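Local coordinates for myosin regulatory light chain (Physarum polycephalum, PDB 2BL0), which probably binds calcium ions through EF-hand motifs, as a light chain of the slime-mould myosin II motor, at residues Pro67-Thr70 with Lys76-Leu79; Met118-Val123 with Val135-Thr140; Glu25-Ala30 with Lys53-Ala58; Gln100-Leu103 with Ala108-Ser111; Ala84-Gly89 with Ile129-Phe134. All coordinates share one frame; numbering follows the deposited sequence.

Contact 1: residues Pro67-Thr70 with Lys76-Leu79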
# COMPACT_ATOMS: atom_id res chain seq x y z
N PRO B 67 -2.32 -24.31 9.13
CA PRO B 67 -1.75 -23.97 10.45
C PRO B 67 -0.24 -23.87 10.52
O PRO B 67 0.38 -24.31 11.50
CB PRO B 67 -2.22 -25.14 11.34
CG PRO B 67 -3.12 -25.93 10.54
CD PRO B 67 -2.80 -25.71 9.11
N ILE B 68 0.37 -23.27 9.50
CA ILE B 68 1.79 -22.98 9.52
C ILE B 68 2.02 -22.04 10.71
O ILE B 68 1.24 -21.12 10.94
CB ILE B 68 2.20 -22.31 8.19
CG1 ILE B 68 1.87 -23.22 6.99
CG2 ILE B 68 3.67 -21.97 8.22
CD1 ILE B 68 1.97 -22.53 5.61
N LYS B 69 3.09 -22.28 11.47
CA LYS B 69 3.35 -21.51 12.68
C LYS B 69 3.53 -20.02 12.45
O LYS B 69 4.26 -19.61 11.54
CB LYS B 69 4.61 -22.05 13.39
CG LYS B 69 4.46 -23.45 13.99
CD LYS B 69 5.24 -23.61 15.26
CE LYS B 69 5.32 -25.05 15.71
NZ LYS B 69 6.71 -25.36 16.11
N THR B 70 2.86 -19.22 13.27
CA THR B 70 3.13 -17.79 13.38
C THR B 70 4.34 -17.57 14.30
O THR B 70 4.78 -18.48 14.98
CB THR B 70 1.91 -17.04 13.92
OG1 THR B 70 1.58 -17.53 15.21
CG2 THR B 70 0.65 -17.29 13.06
N LYS B 76 8.56 -20.22 22.36
CA LYS B 76 8.97 -21.21 23.34
C LYS B 76 10.14 -22.01 22.80
O LYS B 76 11.17 -22.12 23.45
CB LYS B 76 7.80 -22.11 23.71
CG LYS B 76 8.16 -23.37 24.48
CD LYS B 76 8.73 -23.07 25.86
CE LYS B 76 8.90 -24.34 26.72
NZ LYS B 76 9.94 -24.22 27.81
N GLU B 77 10.01 -22.52 21.59
CA GLU B 77 11.07 -23.33 21.01
C GLU B 77 12.35 -22.52 20.82
O GLU B 77 13.44 -23.02 21.04
CB GLU B 77 10.61 -23.94 19.67
CG GLU B 77 9.59 -25.07 19.82
CD GLU B 77 8.74 -25.33 18.58
OE1 GLU B 77 8.52 -24.41 17.74
OE2 GLU B 77 8.25 -26.47 18.44
N MET B 78 12.22 -21.25 20.44
CA MET B 78 13.39 -20.40 20.29
C MET B 78 14.09 -20.13 21.61
O MET B 78 15.31 -20.16 21.69
CB MET B 78 13.02 -19.06 19.66
CG MET B 78 12.69 -19.12 18.14
SD MET B 78 12.64 -17.47 17.36
CE MET B 78 11.04 -17.01 17.62
N LEU B 79 13.33 -19.84 22.65
CA LEU B 79 13.94 -19.54 23.93
C LEU B 79 14.60 -20.78 24.54
O LEU B 79 15.65 -20.68 25.16
CB LEU B 79 12.93 -18.96 24.90
CG LEU B 79 13.13 -17.53 25.43
CD1 LEU B 79 12.56 -17.45 26.85
CD2 LEU B 79 14.55 -17.01 25.43
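Lys69 and Glu77 form a salt bridge where the linker between the two EF-hand lobes leads into helix 75-85. The contact lies at the surface, and these two side chains alone carry it. Along the linker, Ile68 packs on Lys36 and Pro38 of the first lobe. Lys69 comes next. Its backbone is hydrogen-bonded to Asn37, which ties this point of the linker to the first lobe. Its side chain leaves toward the helix with CG beside the backbone N (chi1 -68°). Bends at chi2 and chi4 then bring the ammonium group in front of the carboxylate. Thr70 follows, its backbone N hydrogen-bonded to Glu73 OE2. The CA atoms of Lys69 and Glu77 are 11.5 Å apart, so only long side chains can meet here. They cross at about a right angle, and the extended end of Glu77 reaches out to NZ. Without the amine, as with a methionine here, the Glu77 carboxylate would probably lose its cationic mate, and the linker a tie to helix 75-85. Glu77 has a second deposited conformer, so the bridge may be held only part of the time. In the conformer described, Lys69 NZ lies 2.6 Å from Glu77 OE1, on its syn lone pair, and makes a weak second bond of 3.0 Å to Glu77 OE2.

Contact 2: residues Met118-Val123 with Val135-Thr140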
# COMPACT_ATOMS: atom_id res chain seq x y z
N MET B 118 21.34 -8.64 11.87
CA MET B 118 22.30 -8.19 12.88
C MET B 118 22.40 -6.67 12.93
O MET B 118 22.89 -6.11 13.93
CB MET B 118 23.69 -8.80 12.65
CG MET B 118 23.76 -10.28 12.88
SD MET B 118 23.16 -10.81 14.51
CE MET B 118 21.86 -11.83 14.06
N LYS B 119 21.93 -6.00 11.89
CA LYS B 119 21.94 -4.54 11.88
C LYS B 119 21.10 -3.94 13.02
O LYS B 119 21.36 -2.83 13.47
CB LYS B 119 21.45 -4.03 10.52
CG LYS B 119 21.78 -2.57 10.20
CD LYS B 119 21.88 -2.30 8.68
CE LYS B 119 20.71 -2.89 7.88
NZ LYS B 119 20.89 -2.83 6.39
N GLU B 120 20.11 -4.70 13.50
CA GLU B 120 19.12 -4.19 14.47
C GLU B 120 19.42 -4.72 15.88
O GLU B 120 18.62 -4.53 16.81
CB GLU B 120 17.69 -4.57 14.03
CG GLU B 120 17.04 -3.61 13.01
CD GLU B 120 15.51 -3.58 13.07
OE1 GLU B 120 14.88 -3.09 12.11
OE2 GLU B 120 14.91 -4.06 14.07
N VAL B 121 20.61 -5.31 16.04
CA VAL B 121 20.98 -6.05 17.24
C VAL B 121 22.12 -5.40 18.01
O VAL B 121 23.23 -5.23 17.49
CB VAL B 121 21.35 -7.49 16.86
CG1 VAL B 121 21.96 -8.23 18.04
CG2 VAL B 121 20.14 -8.20 16.34
N SER B 122 21.83 -5.06 19.26
CA SER B 122 22.78 -4.40 20.14
C SER B 122 23.84 -5.39 20.64
O SER B 122 23.48 -6.42 21.22
CB SER B 122 22.04 -3.83 21.35
OG SER B 122 22.89 -2.97 22.07
N VAL B 123 25.11 -5.08 20.41
CA VAL B 123 26.22 -5.93 20.86
C VAL B 123 27.01 -5.22 21.96
O VAL B 123 27.38 -4.06 21.80
CB VAL B 123 27.20 -6.26 19.70
CG1 VAL B 123 28.30 -7.20 20.15
CG2 VAL B 123 26.47 -6.85 18.53
N VAL B 135 14.86 -12.76 20.15
CA VAL B 135 13.62 -13.50 19.95
C VAL B 135 12.46 -12.51 19.90
O VAL B 135 11.61 -12.57 19.03
CB VAL B 135 13.40 -14.55 21.08
CG1 VAL B 135 12.03 -15.20 20.95
CG2 VAL B 135 14.53 -15.60 21.03
N ASP B 136 12.45 -11.55 20.80
CA ASP B 136 11.37 -10.57 20.81
C ASP B 136 11.30 -9.80 19.49
O ASP B 136 10.20 -9.55 18.96
CB ASP B 136 11.52 -9.62 22.00
CG ASP B 136 10.46 -8.56 22.02
OD1 ASP B 136 10.55 -7.62 21.21
OD2 ASP B 136 9.49 -8.58 22.79
N MET B 137 12.46 -9.41 18.97
CA MET B 137 12.53 -8.74 17.68
C MET B 137 11.95 -9.65 16.58
O MET B 137 11.17 -9.20 15.75
CB MET B 137 13.98 -8.34 17.36
CG MET B 137 14.17 -7.65 16.02
SD MET B 137 15.90 -7.41 15.55
CE MET B 137 16.28 -8.94 14.79
N LEU B 138 12.32 -10.93 16.58
CA LEU B 138 11.79 -11.85 15.57
C LEU B 138 10.29 -12.07 15.63
O LEU B 138 9.66 -12.28 14.59
CB LEU B 138 12.50 -13.19 15.64
CG LEU B 138 14.01 -13.19 15.38
CD1 LEU B 138 14.51 -14.62 15.28
CD2 LEU B 138 14.36 -12.42 14.11
N VAL B 139 9.73 -12.04 16.82
CA VAL B 139 8.32 -12.34 17.03
C VAL B 139 7.44 -11.10 16.83
O VAL B 139 6.36 -11.19 16.24
CB VAL B 139 8.09 -12.96 18.42
CG1 VAL B 139 6.59 -13.15 18.72
CG2 VAL B 139 8.84 -14.28 18.54
N THR B 140 7.89 -9.95 17.34
CA THR B 140 7.07 -8.73 17.39
C THR B 140 7.38 -7.71 16.30
O THR B 140 6.58 -6.82 16.05
CB THR B 140 7.18 -8.05 18.77
OG1 THR B 140 8.51 -7.53 18.95
CG2 THR B 140 6.99 -9.06 19.89
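Glu120 and Met137 mark the closest backbone approach, with 8.6 Å between their CA atoms. The first segment leaves helix 111-118 through a type I beta turn from Met118 to Val121. The turn is closed by Val121 N, which lies 3.2 Å from Met118 O. The second segment is helical. At the end of the helix Thr140 gives two bonds back to Asp136 O, from Thr140 N at 2.8 Å and from Thr140 OG1 at 2.6 Å. The two donors reach that oxygen from opposite faces of its carbonyl plane.

No hydrogen bond joins the segments; Met137 makes the contact. Its CG stands anti to the backbone N (chi1 179°), which carries the thioether out from the helix to the turn. SD lies against Glu120, with Met137 SD to Glu120 CB at 3.7 Å. The Glu120 chain runs slantwise across the methionine, and Glu120 OE2 comes within 3.8 Å of Met137 SD. This carboxylate has its polar partner elsewhere: Glu120 OE1 is hydrogen-bonded to Tyr142 OH. Glu120 has a second deposited conformer, so these details hold for one of two. Beyond SD, the bend at chi3 (86°) turns the methyl to Val121, with Met137 CE 4.2 Å from Val121 CG2. Aromatic packing from another protein chain also reaches Glu120 and Met137. The arrangement is that of an EF-hand helix-loop-helix: the start of the loop, just past the entering helix, packs against the helix that leaves the loop.

Contact 3: residues Glu25-Ala30 with Lys53-Ala58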
# COMPACT_ATOMS: atom_id res chain seq x y z
N GLU B 25 9.34 -20.52 -6.28
CA GLU B 25 10.52 -20.13 -5.51
C GLU B 25 10.26 -18.95 -4.60
O GLU B 25 11.06 -18.68 -3.69
CB GLU B 25 11.69 -19.80 -6.42
CG GLU B 25 12.12 -20.95 -7.33
CD GLU B 25 12.51 -22.21 -6.57
OE1 GLU B 25 12.39 -23.32 -7.16
OE2 GLU B 25 12.96 -22.12 -5.40
N GLU B 26 9.16 -18.24 -4.84
CA GLU B 26 8.75 -17.16 -3.97
C GLU B 26 7.64 -17.50 -2.97
O GLU B 26 7.23 -16.63 -2.22
CB GLU B 26 8.28 -15.98 -4.81
CG GLU B 26 9.31 -15.44 -5.79
CD GLU B 26 10.43 -14.69 -5.10
OE1 GLU B 26 10.26 -14.31 -3.93
OE2 GLU B 26 11.48 -14.46 -5.75
N LEU B 27 7.16 -18.73 -2.94
CA LEU B 27 6.09 -19.10 -2.03
C LEU B 27 6.49 -18.87 -0.58
O LEU B 27 5.74 -18.30 0.17
CB LEU B 27 5.67 -20.56 -2.25
CG LEU B 27 4.53 -21.10 -1.36
CD1 LEU B 27 3.24 -20.29 -1.47
CD2 LEU B 27 4.26 -22.56 -1.67
N GLY B 28 7.68 -19.31 -0.19
CA GLY B 28 8.15 -19.08 1.16
C GLY B 28 8.14 -17.61 1.53
O GLY B 28 7.61 -17.23 2.57
N SER B 29 8.71 -16.78 0.66
CA SER B 29 8.78 -15.33 0.88
C SER B 29 7.41 -14.70 1.05
O SER B 29 7.20 -13.87 1.92
CB SER B 29 9.52 -14.65 -0.28
OG SER B 29 10.87 -15.07 -0.26
N ALA B 30 6.47 -15.13 0.22
CA ALA B 30 5.10 -14.62 0.25
C ALA B 30 4.37 -15.03 1.54
O ALA B 30 3.69 -14.20 2.16
CB ALA B 30 4.34 -15.08 -1.01
N LYS B 53 5.63 -25.24 -10.94
CA LYS B 53 6.71 -24.26 -10.91
C LYS B 53 6.18 -22.87 -10.54
O LYS B 53 6.98 -21.97 -10.30
CB LYS B 53 7.43 -24.21 -12.25
CG LYS B 53 6.62 -23.59 -13.38
CD LYS B 53 7.36 -23.65 -14.71
CE LYS B 53 6.67 -22.79 -15.76
NZ LYS B 53 7.25 -23.04 -17.11
N GLU B 54 4.85 -22.70 -10.52
CA GLU B 54 4.21 -21.44 -10.11
C GLU B 54 2.89 -21.71 -9.41
O GLU B 54 2.37 -22.83 -9.45
CB GLU B 54 3.97 -20.51 -11.32
CG GLU B 54 4.08 -21.18 -12.65
CD GLU B 54 3.61 -20.32 -13.80
OE1 GLU B 54 2.89 -20.87 -14.68
OE2 GLU B 54 3.96 -19.13 -13.84
N PHE B 55 2.35 -20.68 -8.74
CA PHE B 55 1.07 -20.80 -8.06
C PHE B 55 0.21 -19.56 -8.28
O PHE B 55 0.73 -18.47 -8.50
CB PHE B 55 1.24 -21.07 -6.56
CG PHE B 55 1.97 -19.98 -5.81
CD1 PHE B 55 3.37 -19.94 -5.78
CD2 PHE B 55 1.27 -19.00 -5.12
CE1 PHE B 55 4.03 -18.91 -5.05
CE2 PHE B 55 1.93 -17.99 -4.40
CZ PHE B 55 3.31 -17.94 -4.39
N ASP B 56 -1.10 -19.74 -8.21
CA ASP B 56 -2.07 -18.64 -8.35
C ASP B 56 -2.63 -18.21 -6.99
O ASP B 56 -2.27 -18.77 -5.96
CB ASP B 56 -3.16 -18.96 -9.38
CG ASP B 56 -4.07 -20.11 -8.97
OD1 ASP B 56 -4.09 -20.55 -7.81
OD2 ASP B 56 -4.88 -20.62 -9.80
N LEU B 57 -3.51 -17.22 -7.01
CA LEU B 57 -4.00 -16.63 -5.78
C LEU B 57 -4.81 -17.61 -4.96
O LEU B 57 -4.65 -17.67 -3.75
CB LEU B 57 -4.85 -15.39 -6.07
CG LEU B 57 -5.56 -14.75 -4.87
CD1 LEU B 57 -4.56 -14.28 -3.82
CD2 LEU B 57 -6.48 -13.62 -5.33
N ALA B 58 -5.67 -18.39 -5.62
CA ALA B 58 -6.51 -19.38 -4.94
C ALA B 58 -5.65 -20.36 -4.18
O ALA B 58 -5.94 -20.68 -3.04
CB ALA B 58 -7.41 -20.12 -5.94
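Leu27 lays its CD1 methyl over one face of the Phe55 ring in a CH-pi contact. The methyl sits 3.9 Å from the ring centroid, and the line between them is 17° off the ring normal. It is shifted toward the rim, so the nearest ring atom is Phe55 CZ, 3.7 Å from Leu27 CD1. The backbone end of Leu27 meets the ring too. While the methyl covers the face, Leu27 CB rests against Phe55 CE1 at 3.6 Å. Leu27 CA also lies close, 3.7 Å from Phe55 CE1. At the ring edge, near its plane, Glu26 C lies 4.4 Å from Phe55 CE1.

The first torsion of Phe55 accounts for this: its CG lies between the backbone N and the carbonyl carbon (chi1 61°), which sends the ring from the strand straight to the start of helix 27-33. Leu27 and Phe55 are both buried. No hydrogen bond joins the segments, and the side-chain contact is apolar.

Glu26 is the predicted last ligand of the first calcium loop. In the conformer described, its side chain is about 9 Å from the bound calcium ion, too far to coordinate it. Phe55 thus meets the point where this loop turns into its exiting helix. Its backbone is hydrogen-bonded to Val22, the short antiparallel pairing that couples the loops of an EF-hand pair. Around the contact, Leu27 also touches Ile46 and Leu50 of helix 40-50 and Phe60 of helix 57-64. Ala30 packs on that same Phe60 and on Phe14 of helix 4-14.

Contact 4: residues Gln100-Leu103 with Ala108-Ser111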
# COMPACT_ATOMS: atom_id res chain seq x y z
N GLN B 100 27.50 -17.85 13.29
CA GLN B 100 28.01 -19.14 12.82
C GLN B 100 26.90 -20.18 12.71
O GLN B 100 26.86 -20.95 11.76
CB GLN B 100 29.09 -19.69 13.76
CG GLN B 100 30.48 -19.24 13.39
CD GLN B 100 31.43 -19.29 14.57
OE1 GLN B 100 31.14 -18.71 15.62
NE2 GLN B 100 32.55 -19.99 14.41
N LEU B 101 26.00 -20.18 13.69
CA LEU B 101 24.95 -21.19 13.73
C LEU B 101 23.96 -20.95 12.61
O LEU B 101 23.65 -21.88 11.86
CB LEU B 101 24.25 -21.17 15.09
CG LEU B 101 25.16 -21.60 16.26
CD1 LEU B 101 24.39 -21.50 17.56
CD2 LEU B 101 25.74 -23.01 16.05
N LEU B 102 23.50 -19.70 12.50
CA LEU B 102 22.62 -19.25 11.41
C LEU B 102 23.16 -19.57 10.02
O LEU B 102 22.40 -19.94 9.13
CB LEU B 102 22.39 -17.73 11.51
CG LEU B 102 21.56 -17.22 12.69
CD1 LEU B 102 21.47 -15.71 12.64
CD2 LEU B 102 20.16 -17.85 12.68
N LEU B 103 24.47 -19.42 9.84
CA LEU B 103 25.09 -19.53 8.52
C LEU B 103 25.56 -20.92 8.14
O LEU B 103 25.56 -21.26 6.96
CB LEU B 103 26.31 -18.60 8.42
CG LEU B 103 26.00 -17.13 8.24
CD1 LEU B 103 27.22 -16.29 8.58
CD2 LEU B 103 25.54 -16.86 6.80
N ALA B 108 20.43 -23.18 6.80
CA ALA B 108 21.35 -22.05 6.78
C ALA B 108 20.81 -20.82 6.04
O ALA B 108 20.31 -20.92 4.91
CB ALA B 108 22.67 -22.49 6.15
N LEU B 109 20.94 -19.66 6.69
CA LEU B 109 20.57 -18.38 6.08
C LEU B 109 21.69 -17.88 5.15
O LEU B 109 22.82 -18.36 5.20
CB LEU B 109 20.29 -17.34 7.16
CG LEU B 109 19.33 -17.74 8.29
CD1 LEU B 109 19.20 -16.56 9.26
CD2 LEU B 109 18.00 -18.14 7.75
N THR B 110 21.35 -16.94 4.27
CA THR B 110 22.35 -16.28 3.45
C THR B 110 23.04 -15.19 4.25
O THR B 110 22.48 -14.67 5.22
CB THR B 110 21.72 -15.64 2.19
OG1 THR B 110 20.89 -14.53 2.57
CG2 THR B 110 20.77 -16.60 1.46
N SER B 111 24.24 -14.84 3.82
CA SER B 111 25.00 -13.74 4.40
C SER B 111 24.20 -12.43 4.43
O SER B 111 24.26 -11.68 5.41
CB SER B 111 26.30 -13.55 3.62
OG SER B 111 26.03 -13.43 2.24
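The peptide carbonyl of Leu102 is the flat group on which the contact turns. Leu109 N donates to Leu102 O over 2.9 Å, with an N-H...O angle of 163°. The donor is tilted 24° from the carbonyl plane. The same oxygen is also approached by a backbone carbon: Ala108 CA lies 3.3 Å from Leu102 O in a CA-H...O contact. A polar side chain of another protein chain gives this oxygen a further hydrogen bond, so it is well satisfied. The next carbonyl is met by a methyl, with Ala108 CB only 3.2 Å from Leu103 O, a tight fit. At the Leu109 peptide group the roles are reversed, and Leu103 CD2 touches Leu109 O at 3.5 Å.

This is the connection between two EF-hands. Helix 95-104 leaves the loop of the second, inferred calcium site, and the chain folds back before helix 111-118 enters the next hand. Thr110 stands at the N-cap of that helix.

Side chains add apolar contacts beside the backbone bond. Leu102 and Leu109 cross at a slant, and their methyls meet, Leu102 CD2 to Leu109 CD1 at 3.8 Å. Leu109 CD1 also comes within 4.1 Å of Leu102 CB. In both leucines CG lies beside the backbone N (chi1 -69° in Leu102), and each places its branch against the other. Both pack further on Val114 of helix 111-118. Leu103 points its CB away from the loop, yet its branch swings back so that Leu103 CD2 reaches Ser111 N at 3.8 Å.

Contact 5: residues Ala84-Gly89 with Ile129-Phe134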
# COMPACT_ATOMS: atom_id res chain seq x y z
N ALA B 84 19.69 -23.43 25.82
CA ALA B 84 20.56 -24.59 25.68
C ALA B 84 21.94 -24.19 25.16
O ALA B 84 22.91 -24.96 25.32
CB ALA B 84 19.92 -25.60 24.75
N LEU B 85 22.02 -23.03 24.52
CA LEU B 85 23.27 -22.45 24.02
C LEU B 85 23.90 -21.44 24.99
O LEU B 85 25.03 -21.01 24.78
CB LEU B 85 23.02 -21.80 22.66
CG LEU B 85 22.46 -22.76 21.59
CD1 LEU B 85 21.95 -22.03 20.35
CD2 LEU B 85 23.51 -23.78 21.22
N ASP B 86 23.20 -21.13 26.08
CA ASP B 86 23.61 -20.09 27.02
C ASP B 86 24.62 -20.64 28.04
O ASP B 86 24.22 -21.26 29.02
CB ASP B 86 22.36 -19.52 27.70
CG ASP B 86 22.66 -18.40 28.66
OD1 ASP B 86 23.85 -18.15 28.96
OD2 ASP B 86 21.74 -17.72 29.19
N LYS B 87 25.91 -20.39 27.81
CA LYS B 87 26.98 -20.92 28.65
C LYS B 87 27.08 -20.32 30.05
O LYS B 87 27.46 -21.01 31.00
CB LYS B 87 28.36 -20.75 27.97
CG LYS B 87 28.46 -21.15 26.51
CD LYS B 87 29.93 -21.08 26.05
CE LYS B 87 30.14 -21.63 24.65
NZ LYS B 87 31.59 -21.91 24.39
N GLU B 88 26.75 -19.04 30.18
CA GLU B 88 26.98 -18.31 31.43
C GLU B 88 25.75 -18.22 32.32
O GLU B 88 25.85 -17.86 33.51
CB GLU B 88 27.49 -16.89 31.11
CG GLU B 88 28.70 -16.84 30.19
CD GLU B 88 28.37 -16.91 28.70
OE1 GLU B 88 27.20 -16.66 28.29
OE2 GLU B 88 29.30 -17.22 27.92
N GLY B 89 24.59 -18.56 31.77
CA GLY B 89 23.32 -18.39 32.46
C GLY B 89 22.92 -16.93 32.68
O GLY B 89 22.15 -16.64 33.61
N ILE B 129 25.13 -10.61 22.99
CA ILE B 129 23.80 -10.12 22.66
C ILE B 129 22.80 -10.78 23.58
O ILE B 129 22.99 -11.91 24.02
CB ILE B 129 23.43 -10.37 21.17
CG1 ILE B 129 23.34 -11.86 20.86
CG2 ILE B 129 24.44 -9.71 20.26
CD1 ILE B 129 21.94 -12.38 20.80
N ASN B 130 21.72 -10.07 23.88
CA ASN B 130 20.67 -10.61 24.72
C ASN B 130 19.71 -11.36 23.81
O ASN B 130 19.02 -10.74 22.99
CB ASN B 130 19.96 -9.48 25.47
CG ASN B 130 18.88 -9.98 26.40
OD1 ASN B 130 17.83 -10.42 25.94
ND2 ASN B 130 19.11 -9.89 27.72
N TYR B 131 19.65 -12.68 23.97
CA TYR B 131 18.92 -13.49 23.01
C TYR B 131 17.41 -13.38 23.17
O TYR B 131 16.72 -13.49 22.20
CB TYR B 131 19.40 -14.96 22.98
CG TYR B 131 19.39 -15.69 24.30
CD1 TYR B 131 18.21 -16.05 24.91
CD2 TYR B 131 20.59 -16.03 24.93
CE1 TYR B 131 18.20 -16.74 26.14
CE2 TYR B 131 20.60 -16.71 26.15
CZ TYR B 131 19.39 -17.07 26.74
OH TYR B 131 19.40 -17.73 27.95
N GLU B 132 16.89 -13.15 24.38
CA GLU B 132 15.45 -12.89 24.50
C GLU B 132 15.03 -11.63 23.73
O GLU B 132 13.94 -11.60 23.12
CB GLU B 132 15.02 -12.81 25.95
CG GLU B 132 13.50 -12.85 26.12
CD GLU B 132 12.80 -11.51 25.91
OE1 GLU B 132 13.42 -10.45 26.17
OE2 GLU B 132 11.60 -11.52 25.50
N SER B 133 15.86 -10.59 23.74
CA SER B 133 15.58 -9.38 22.96
C SER B 133 15.59 -9.72 21.46
O SER B 133 14.81 -9.17 20.70
CB SER B 133 16.57 -8.25 23.24
OG SER B 133 16.49 -7.81 24.59
N PHE B 134 16.46 -10.64 21.06
CA PHE B 134 16.55 -11.07 19.67
C PHE B 134 15.29 -11.83 19.29
O PHE B 134 14.69 -11.55 18.26
CB PHE B 134 17.83 -11.90 19.45
CG PHE B 134 18.02 -12.36 18.01
CD1 PHE B 134 18.31 -11.45 17.00
CD2 PHE B 134 17.87 -13.70 17.67
CE1 PHE B 134 18.48 -11.88 15.67
CE2 PHE B 134 18.04 -14.14 16.36
CZ PHE B 134 18.33 -13.24 15.36
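Asp86 meets Tyr131 through CB, CG and OD2. Asp86 CB lies 3.7 Å from Tyr131 CE2 and 3.5 Å from Tyr131 OH. CG is anti to the backbone N (chi1 -178°), which extends the carboxylate toward the tyrosine. Asp86 CG sits at the edge of the phenol ring, in its plane. The two flat groups are turned 79° against each other. At the tip the oxygens divide their work. OD2 accepts from the phenol, with Tyr131 OH 2.6 Å from Asp86 OD2, a short bond made on the anti side. OD2 also accepts from Gly91 N. OD1 turns back on its own loop, with Gly89 N 2.9 Å from Asp86 OD1 and above the carboxylate plane. This is an Asx motif, and Glu88 N adds a weak bond to the same atom.

Asp86 heads an EF-hand loop where a calcium site is inferred. The calcium ion seen in this structure sits in the first hand instead. Replacing Asp86 by an alanine removes both oxygens, and the Tyr131 hydroxyl and the amides of Gly89 and Gly91 would probably lose their acceptor. Tyr131 begins helix 131-140, the exiting helix of the neighbouring hand, and packs on Phe82, so the bond ties two hands together. The carboxylate is thus gripped by the phenol and by loop amides, which fixes its orientation at the head of the loop.

Overall arrangement
Contact 3 is the buried one, an apolar leucine-on-phenylalanine packing in the first lobe. Contacts 1 and 2 lie at the surface: a salt bridge on the linker, and a methionine packed against a turn. Contacts 4 and 5 are partly buried and rely on hydrogen bonds, one from backbone to backbone, the other between side chains. Helix 75-85 serves contacts 1 and 5, and helix 131-140 serves contacts 2 and 5. The second lobe is a continuous unit: contact 5 touches contacts 1, 2 and 4 through Leu79, Val121 and Leu101. Contact 3 stands apart, its centre about 35 Å from that of contact 5, across the chain's centre.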